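PDB 6USS: sulfatase, which probably hydrolyses sulfate esters as a calcium-dependent arylsulfatase of a human gut bacterium. Local coordinates for residues 64-69 against 293-298; 271-276 against 285-290. The protein carries 1 engineered substitution. One frame throughout, in Å; residues are numbered along the deposited sequence.

How the contacts relate
Both contacts lean on helix 283-308 and lie on the same side of the chain's centre, with their own centres about 12 Å apart. Contact 2 packs the short helix 273-279 on the first turns of the long helix; contact 1 sets the start of helix 67-74 on its next turns. Lys275 ties them: its NZ makes salt bridges to Glu65 OE1 (2.6 Å) and Glu293 OE1 (2.8 Å), while the hydroxyl of Tyr276 hydrogen-bonds to Glu293. Contact 2 is remote from the metal site. Contact 1 comes closer, the side chain of Met295 being about 9 Å from that of the calcium ligand Asp42 and about 13 Å from the ion.

Contact 1: 64-69 against 293-298; sequences YETPNM and EGMDKS
Asp296, on helix 283-308, reaches across to the first turn of helix 67-74 with its whole side chain. Asp296 CB lies against Thr66, 4.0 Å from Thr66 CG2. Asp296 CG, anti to the backbone N (chi1 -173°), comes 3.3 Å from Thr66 CA. From there the carboxylate forks. Asp296 OD1 accepts from Met69 N at 2.9 Å through its syn lone pair and also touches Thr66 CB and Met69 CG. Asp296 OD2 accepts from Asn68 N with its own syn lone pair (2.9 Å, N-H...O 161°), and Asn68 ND2 adds a second bond to Asp296 OD2 from above the carboxylate plane, also 2.9 Å long. The same ND2 makes a weak bond to Asp296 O. Pro67 CD packs 3.1 Å from Asp296 OD2.

Beside this grip, Met69 SD meets Met295 CE at 4.1 Å, next to Phe319 of the central sheet. Glu65 and Glu293 run side by side, their OE1 atoms 3.8 Å apart; Lys275 bridges both, which probably offsets their repulsion. With two backbone N-H groups at a helix start and one side-chain amide holding it, the buried carboxylate of Asp296 is probably ionised and stabilised by the positive end of the helix dipole.

Contact 2: 271-276 against 285-290; sequences RFYQKY and EAAYAA
Phe272 opens the contact by resting its CB on the methyl of Ala290, 3.9 Å from Ala290 CB. Its ring carries on past that methyl, and Phe272 CD2 comes 3.6 Å from Ala290 O. Arg271 CB covers the centre of one face of this ring, and Glu293, a turn further along the long helix, touches the side chain as well. Phe272 occupies the N-cap position, right before helix 273-279.

CG of Tyr273, in the first turn, stands anti to the backbone N (chi1 173°), and the ring beyond it reaches Ala286 and Ala287. CE1 does most of the touching: Tyr273 CE1 lies 3.8 Å from Ala286 CB, and the backbone N of Ala287 stands at the ring edge near its plane. The hydroxyl continues to Lys268, with which it hydrogen-bonds.

Tyr276 fills the other flank. Tyr276 CB meets Ala286 CB at 3.7 Å, and CG, anti to the carbonyl carbon (chi1 -68°), starts a ring that lies against Ala289. The methyl of Ala289 sits over the centre of one face, Ala289 CB 3.4 Å from the centroid of the Tyr276 ring and 5° off the normal, a CH-pi contact touching all six ring carbons. At the tip, a water donates to Tyr276 OH (2.7 Å) and to Ala289 O (2.8 Å), while Glu293 OE1 is a further partner of the hydroxyl.

No direct hydrogen bond joins the segments; aromatic side chains lie on small alanines, which let the backbones approach to 5.0 Å between the CA atoms of Tyr276 and Ala286. The arrangement is a helical hairpin, a short helix folded back through a tight connection onto the start of a long one, here within the sulfatase domain of the alkaline phosphatase clan.

Contact 1: 64-69 against 293-298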
ATOM      1  N   TYR A  64      -3.998   7.511 -38.364  1.00 19.26           N
ATOM      2  CA  TYR A  64      -4.324   6.980 -37.046  1.00 21.03           C
ATOM      3  C   TYR A  64      -5.742   7.374 -36.644  1.00 17.50           C
ATOM      4  O   TYR A  64      -6.351   8.280 -37.214  1.00 18.19           O
ATOM      5  CB  TYR A  64      -3.324   7.473 -35.994  1.00 18.04           C
ATOM      6  CG  TYR A  64      -1.899   7.036 -36.275  1.00 20.63           C
ATOM      7  CD1 TYR A  64      -1.614   5.716 -36.620  1.00 17.91           C
ATOM      8  CD2 TYR A  64      -0.841   7.938 -36.190  1.00 17.99           C
ATOM      9  CE1 TYR A  64      -0.318   5.305 -36.890  1.00 15.05           C
ATOM     10  CE2 TYR A  64       0.466   7.536 -36.449  1.00 17.89           C
ATOM     11  CZ  TYR A  64       0.724   6.212 -36.806  1.00 19.89           C
ATOM     12  OH  TYR A  64       2.021   5.794 -37.073  1.00 11.40           O
ATOM     13  N   GLU A  65      -6.276   6.670 -35.653  1.00 21.23           N
ATOM     14  CA  GLU A  65      -7.634   6.930 -35.173  1.00 19.47           C
ATOM     15  C   GLU A  65      -7.632   7.018 -33.647  1.00 20.89           C
ATOM     16  O   GLU A  65      -7.654   5.999 -32.949  1.00 23.04           O
ATOM     17  CB  GLU A  65      -8.593   5.867 -35.678  1.00 17.36           C
ATOM     18  CG  GLU A  65      -8.747   5.886 -37.185  1.00 20.75           C
ATOM     19  CD  GLU A  65      -9.598   4.743 -37.693  1.00 26.29           C
ATOM     20  OE1 GLU A  65     -10.336   4.137 -36.881  1.00 32.01           O
ATOM     21  OE2 GLU A  65      -9.524   4.434 -38.900  1.00 27.91           O
ATOM     22  N   THR A  66      -7.604   8.244 -33.129  1.00 18.97           N
ATOM     23  CA  THR A  66      -7.759   8.504 -31.702  1.00 18.18           C
ATOM     24  C   THR A  66      -8.961   9.428 -31.514  1.00 23.14           C
ATOM     25  O   THR A  66      -8.812  10.600 -31.131  1.00 24.59           O
ATOM     26  CB  THR A  66      -6.488   9.103 -31.098  1.00 20.34           C
ATOM     27  OG1 THR A  66      -6.121  10.311 -31.788  1.00 19.26           O
ATOM     28  CG2 THR A  66      -5.346   8.100 -31.187  1.00 16.58           C
ATOM     29  N   PRO A  67     -10.171   8.936 -31.788  1.00 19.78           N
ATOM     30  CA  PRO A  67     -11.343   9.820 -31.682  1.00 18.45           C
ATOM     31  C   PRO A  67     -11.603  10.281 -30.263  1.00 22.07           C
ATOM     32  O   PRO A  67     -12.172  11.366 -30.075  1.00 20.10           O
ATOM     33  CB  PRO A  67     -12.490   8.949 -32.205  1.00 13.42           C
ATOM     34  CG  PRO A  67     -12.048   7.536 -31.847  1.00 17.84           C
ATOM     35  CD  PRO A  67     -10.551   7.540 -32.076  1.00 17.20           C
ATOM     36  N   ASN A  68     -11.213   9.483 -29.254  1.00 18.05           N
ATOM     37  CA  ASN A  68     -11.477   9.874 -27.868  1.00 19.90           C
ATOM     38  C   ASN A  68     -10.499  10.954 -27.393  1.00 22.91           C
ATOM     39  O   ASN A  68     -10.869  11.808 -26.577  1.00 23.83           O
ATOM     40  CB  ASN A  68     -11.419   8.653 -26.956  1.00 19.21           C
ATOM     41  CG  ASN A  68     -12.545   7.662 -27.217  1.00 20.50           C
ATOM     42  OD1 ASN A  68     -13.718   7.943 -26.968  1.00 20.42           O
ATOM     43  ND2 ASN A  68     -12.182   6.475 -27.691  1.00 16.11           N
ATOM     44  N   MET A  69      -9.246  10.925 -27.879  1.00 20.04           N
ATOM     45  CA  MET A  69      -8.331  12.048 -27.670  1.00 19.91           C
ATOM     46  C   MET A  69      -8.893  13.340 -28.272  1.00 21.79           C
ATOM     47  O   MET A  69      -8.764  14.414 -27.677  1.00 20.19           O
ATOM     48  CB  MET A  69      -6.952  11.737 -28.278  1.00 14.63           C
ATOM     49  CG  MET A  69      -6.126  10.699 -27.533  1.00 15.16           C
ATOM     50  SD  MET A  69      -4.497  10.424 -28.279  1.00 20.45           S
ATOM     51  CE  MET A  69      -3.706  12.032 -28.121  1.00 14.60           C
ATOM     52  N   GLU A 293      -4.960   2.730 -31.383  1.00 18.81           N
ATOM     53  CA  GLU A 293      -6.406   2.831 -31.267  1.00 18.65           C
ATOM     54  C   GLU A 293      -6.923   2.128 -30.022  1.00 18.92           C
ATOM     55  O   GLU A 293      -7.908   2.575 -29.429  1.00 19.34           O
ATOM     56  CB  GLU A 293      -7.092   2.271 -32.517  1.00 22.99           C
ATOM     57  CG  GLU A 293      -8.540   2.775 -32.650  1.00 28.16           C
ATOM     58  CD  GLU A 293      -9.371   2.082 -33.733  1.00 26.99           C
ATOM     59  OE1 GLU A 293      -8.796   1.509 -34.685  1.00 29.35           O
ATOM     60  OE2 GLU A 293     -10.621   2.138 -33.629  1.00 27.86           O
ATOM     61  N   GLY A 294      -6.274   1.042 -29.608  1.00 20.65           N
ATOM     62  CA  GLY A 294      -6.694   0.364 -28.394  1.00 19.80           C
ATOM     63  C   GLY A 294      -6.360   1.167 -27.152  1.00 21.15           C
ATOM     64  O   GLY A 294      -7.106   1.145 -26.169  1.00 21.50           O
ATOM     65  N   MET A 295      -5.234   1.887 -27.176  1.00 20.77           N
ATOM     66  CA  MET A 295      -4.979   2.884 -26.146  1.00 18.28           C
ATOM     67  C   MET A 295      -6.122   3.888 -26.093  1.00 18.27           C
ATOM     68  O   MET A 295      -6.659   4.183 -25.023  1.00 19.95           O
ATOM     69  CB  MET A 295      -3.650   3.592 -26.418  1.00 16.76           C
ATOM     70  CG  MET A 295      -3.385   4.792 -25.512  1.00 16.47           C
ATOM     71  SD  MET A 295      -4.081   6.339 -26.148  1.00 17.64           S
ATOM     72  CE  MET A 295      -3.115   6.575 -27.627  1.00 19.47           C
ATOM     73  N   ASP A 296      -6.512   4.416 -27.255  1.00 19.58           N
ATOM     74  CA  ASP A 296      -7.566   5.419 -27.307  1.00 20.35           C
ATOM     75  C   ASP A 296      -8.919   4.850 -26.870  1.00 22.53           C
ATOM     76  O   ASP A 296      -9.747   5.583 -26.309  1.00 18.00           O
ATOM     77  CB  ASP A 296      -7.652   6.001 -28.719  1.00 17.87           C
ATOM     78  CG  ASP A 296      -8.621   7.179 -28.807  1.00 21.59           C
ATOM     79  OD1 ASP A 296      -8.201   8.331 -28.515  1.00 20.00           O
ATOM     80  OD2 ASP A 296      -9.795   6.957 -29.177  1.00 18.93           O
ATOM     81  N   LYS A 297      -9.168   3.559 -27.128  1.00 17.81           N
ATOM     82  CA  LYS A 297     -10.399   2.941 -26.646  1.00 16.00           C
ATOM     83  C   LYS A 297     -10.429   2.927 -25.131  1.00 19.88           C
ATOM     84  O   LYS A 297     -11.481   3.143 -24.516  1.00 17.09           O
ATOM     85  CB  LYS A 297     -10.532   1.518 -27.184  1.00 17.47           C
ATOM     86  CG  LYS A 297     -11.730   0.754 -26.635  1.00 19.32           C
ATOM     87  CD  LYS A 297     -11.669  -0.723 -27.037  1.00 19.17           C
ATOM     88  CE  LYS A 297     -12.889  -1.515 -26.554  1.00 12.98           C
ATOM     89  NZ  LYS A 297     -13.064  -1.521 -25.083  1.00 16.70           N
ATOM     90  N   SER A 298      -9.271   2.676 -24.514  1.00 18.40           N
ATOM     91  CA  SER A 298      -9.174   2.739 -23.061  1.00 19.50           C
ATOM     92  C   SER A 298      -9.527   4.140 -22.547  1.00 22.18           C
ATOM     93  O   SER A 298     -10.292   4.285 -21.579  1.00 19.83           O
ATOM     94  CB  SER A 298      -7.770   2.311 -22.629  1.00 15.32           C
ATOM     95  OG  SER A 298      -7.555   2.505 -21.240  1.00 18.44           O
TER

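Contact 2: 271-276 against 285-290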
ATOM      1  N   ARG A 271      -8.824  -6.660 -32.925  1.00 18.48           N
ATOM      2  CA  ARG A 271      -9.945  -5.724 -32.932  1.00 20.18           C
ATOM      3  C   ARG A 271      -9.787  -4.639 -33.990  1.00 19.86           C
ATOM      4  O   ARG A 271     -10.783  -4.114 -34.496  1.00 25.50           O
ATOM      5  CB  ARG A 271     -10.095  -5.078 -31.559  1.00 19.16           C
ATOM      6  CG  ARG A 271     -10.394  -6.073 -30.465  1.00 22.46           C
ATOM      7  CD  ARG A 271     -10.615  -5.378 -29.138  1.00 19.26           C
ATOM      8  NE  ARG A 271      -9.363  -4.860 -28.595  1.00 21.92           N
ATOM      9  CZ  ARG A 271      -9.284  -4.109 -27.504  1.00 19.99           C
ATOM     10  NH1 ARG A 271     -10.381  -3.796 -26.827  1.00 22.68           N
ATOM     11  NH2 ARG A 271      -8.113  -3.679 -27.089  1.00 17.26           N
ATOM     12  N   PHE A 272      -8.564  -4.279 -34.343  1.00 21.36           N
ATOM     13  CA  PHE A 272      -8.363  -3.158 -35.246  1.00 26.22           C
ATOM     14  C   PHE A 272      -7.406  -3.451 -36.387  1.00 24.32           C
ATOM     15  O   PHE A 272      -7.353  -2.664 -37.341  1.00 24.85           O
ATOM     16  CB  PHE A 272      -7.847  -1.937 -34.466  1.00 23.24           C
ATOM     17  CG  PHE A 272      -8.483  -1.775 -33.116  1.00 22.73           C
ATOM     18  CD1 PHE A 272      -9.803  -1.349 -33.004  1.00 23.64           C
ATOM     19  CD2 PHE A 272      -7.771  -2.049 -31.961  1.00 22.87           C
ATOM     20  CE1 PHE A 272     -10.401  -1.197 -31.755  1.00 16.38           C
ATOM     21  CE2 PHE A 272      -8.357  -1.897 -30.704  1.00 21.59           C
ATOM     22  CZ  PHE A 272      -9.671  -1.464 -30.605  1.00 20.80           C
ATOM     23  N   TYR A 273      -6.663  -4.552 -36.321  1.00 23.43           N
ATOM     24  CA  TYR A 273      -5.538  -4.743 -37.225  1.00 25.85           C
ATOM     25  C   TYR A 273      -5.982  -4.721 -38.683  1.00 26.79           C
ATOM     26  O   TYR A 273      -5.465  -3.935 -39.486  1.00 27.59           O
ATOM     27  CB  TYR A 273      -4.834  -6.046 -36.886  1.00 21.80           C
ATOM     28  CG  TYR A 273      -3.762  -6.402 -37.861  1.00 22.39           C
ATOM     29  CD1 TYR A 273      -2.519  -5.783 -37.813  1.00 23.40           C
ATOM     30  CD2 TYR A 273      -3.984  -7.365 -38.829  1.00 25.87           C
ATOM     31  CE1 TYR A 273      -1.530  -6.111 -38.709  1.00 24.51           C
ATOM     32  CE2 TYR A 273      -2.999  -7.708 -39.725  1.00 26.75           C
ATOM     33  CZ  TYR A 273      -1.775  -7.079 -39.663  1.00 25.02           C
ATOM     34  OH  TYR A 273      -0.805  -7.435 -40.559  1.00 23.68           O
ATOM     35  N   GLN A 274      -6.955  -5.564 -39.040  1.00 23.97           N
ATOM     36  CA  GLN A 274      -7.339  -5.712 -40.441  1.00 24.47           C
ATOM     37  C   GLN A 274      -7.888  -4.415 -41.021  1.00 25.54           C
ATOM     38  O   GLN A 274      -7.717  -4.149 -42.219  1.00 24.14           O
ATOM     39  CB  GLN A 274      -8.366  -6.841 -40.601  1.00 27.74           C
ATOM     40  CG  GLN A 274      -8.629  -7.240 -42.053  1.00 19.23           C
ATOM     41  CD  GLN A 274      -7.350  -7.627 -42.784  1.00 25.15           C
ATOM     42  OE1 GLN A 274      -6.556  -8.436 -42.298  1.00 24.78           O
ATOM     43  NE2 GLN A 274      -7.141  -7.039 -43.953  1.00 23.26           N
ATOM     44  N   LYS A 275      -8.537  -3.592 -40.198  1.00 24.49           N
ATOM     45  CA  LYS A 275      -9.041  -2.322 -40.706  1.00 25.91           C
ATOM     46  C   LYS A 275      -7.915  -1.480 -41.304  1.00 27.69           C
ATOM     47  O   LYS A 275      -8.069  -0.895 -42.386  1.00 26.60           O
ATOM     48  CB  LYS A 275      -9.769  -1.560 -39.596  1.00 24.20           C
ATOM     49  CG  LYS A 275     -10.229  -0.159 -40.033  1.00 27.75           C
ATOM     50  CD  LYS A 275     -10.936   0.596 -38.906  1.00 29.01           C
ATOM     51  CE  LYS A 275     -10.057   0.746 -37.676  1.00 26.72           C
ATOM     52  NZ  LYS A 275     -10.737   1.610 -36.654  1.00 27.34           N
ATOM     53  N   TYR A 276      -6.760  -1.425 -40.631  1.00 26.59           N
ATOM     54  CA  TYR A 276      -5.664  -0.611 -41.149  1.00 25.96           C
ATOM     55  C   TYR A 276      -5.008  -1.260 -42.360  1.00 24.15           C
ATOM     56  O   TYR A 276      -4.556  -0.555 -43.273  1.00 26.04           O
ATOM     57  CB  TYR A 276      -4.641  -0.340 -40.043  1.00 21.90           C
ATOM     58  CG  TYR A 276      -5.211   0.551 -38.975  1.00 24.41           C
ATOM     59  CD1 TYR A 276      -5.382   1.909 -39.213  1.00 19.35           C
ATOM     60  CD2 TYR A 276      -5.619   0.036 -37.743  1.00 25.51           C
ATOM     61  CE1 TYR A 276      -5.919   2.739 -38.255  1.00 23.92           C
ATOM     62  CE2 TYR A 276      -6.172   0.873 -36.760  1.00 23.72           C
ATOM     63  CZ  TYR A 276      -6.320   2.225 -37.033  1.00 25.02           C
ATOM     64  OH  TYR A 276      -6.857   3.089 -36.106  1.00 26.81           O
ATOM     65  N   GLU A 285       2.982  -1.130 -39.826  1.00 18.41           N
ATOM     66  CA  GLU A 285       2.278   0.104 -39.492  1.00 21.96           C
ATOM     67  C   GLU A 285       0.819  -0.165 -39.106  1.00 22.01           C
ATOM     68  O   GLU A 285       0.263   0.548 -38.266  1.00 19.24           O
ATOM     69  CB  GLU A 285       2.378   1.104 -40.653  1.00 21.91           C
ATOM     70  CG  GLU A 285       3.809   1.606 -40.950  1.00 21.90           C
ATOM     71  CD  GLU A 285       4.504   2.245 -39.744  1.00 25.02           C
ATOM     72  OE1 GLU A 285       4.134   3.384 -39.358  1.00 23.82           O
ATOM     73  OE2 GLU A 285       5.425   1.609 -39.177  1.00 20.48           O
ATOM     74  N   ALA A 286       0.188  -1.191 -39.680  1.00 18.65           N
ATOM     75  CA  ALA A 286      -1.157  -1.538 -39.236  1.00 22.52           C
ATOM     76  C   ALA A 286      -1.156  -2.009 -37.782  1.00 25.07           C
ATOM     77  O   ALA A 286      -2.079  -1.692 -37.026  1.00 23.47           O
ATOM     78  CB  ALA A 286      -1.766  -2.604 -40.143  1.00 23.50           C
ATOM     79  N   ALA A 287      -0.131  -2.763 -37.366  1.00 19.81           N
ATOM     80  CA  ALA A 287      -0.058  -3.160 -35.962  1.00 20.18           C
ATOM     81  C   ALA A 287       0.187  -1.953 -35.052  1.00 24.21           C
ATOM     82  O   ALA A 287      -0.381  -1.872 -33.952  1.00 21.11           O
ATOM     83  CB  ALA A 287       1.019  -4.226 -35.757  1.00 14.55           C
ATOM     84  N   TYR A 288       1.029  -1.006 -35.476  1.00 19.70           N
ATOM     85  CA  TYR A 288       1.230   0.187 -34.660  1.00 20.65           C
ATOM     86  C   TYR A 288      -0.077   0.961 -34.518  1.00 21.12           C
ATOM     87  O   TYR A 288      -0.504   1.284 -33.402  1.00 25.78           O
ATOM     88  CB  TYR A 288       2.332   1.071 -35.258  1.00 20.45           C
ATOM     89  CG  TYR A 288       2.998   2.033 -34.272  1.00 23.46           C
ATOM     90  CD1 TYR A 288       3.759   1.560 -33.199  1.00 23.21           C
ATOM     91  CD2 TYR A 288       2.885   3.412 -34.428  1.00 18.39           C
ATOM     92  CE1 TYR A 288       4.378   2.443 -32.297  1.00 18.41           C
ATOM     93  CE2 TYR A 288       3.498   4.295 -33.538  1.00 21.11           C
ATOM     94  CZ  TYR A 288       4.239   3.802 -32.474  1.00 21.29           C
ATOM     95  OH  TYR A 288       4.840   4.680 -31.601  1.00 19.00           O
ATOM     96  N   ALA A 289      -0.737   1.245 -35.644  1.00 18.11           N
ATOM     97  CA  ALA A 289      -2.019   1.947 -35.622  1.00 19.43           C
ATOM     98  C   ALA A 289      -3.018   1.265 -34.699  1.00 22.67           C
ATOM     99  O   ALA A 289      -3.791   1.935 -33.999  1.00 21.00           O
ATOM    100  CB  ALA A 289      -2.591   2.032 -37.037  1.00 18.58           C
ATOM    101  N   ALA A 290      -3.009  -0.073 -34.681  1.00 18.76           N
ATOM    102  CA  ALA A 290      -3.939  -0.814 -33.846  1.00 16.14           C
ATOM    103  C   ALA A 290      -3.601  -0.659 -32.363  1.00 19.52           C
ATOM    104  O   ALA A 290      -4.509  -0.568 -31.524  1.00 17.87           O
ATOM    105  CB  ALA A 290      -3.957  -2.280 -34.272  1.00 15.33           C
TER
HETATM  106  O   HOH W   1      -4.756   4.392 -34.917  1.00 16.92           O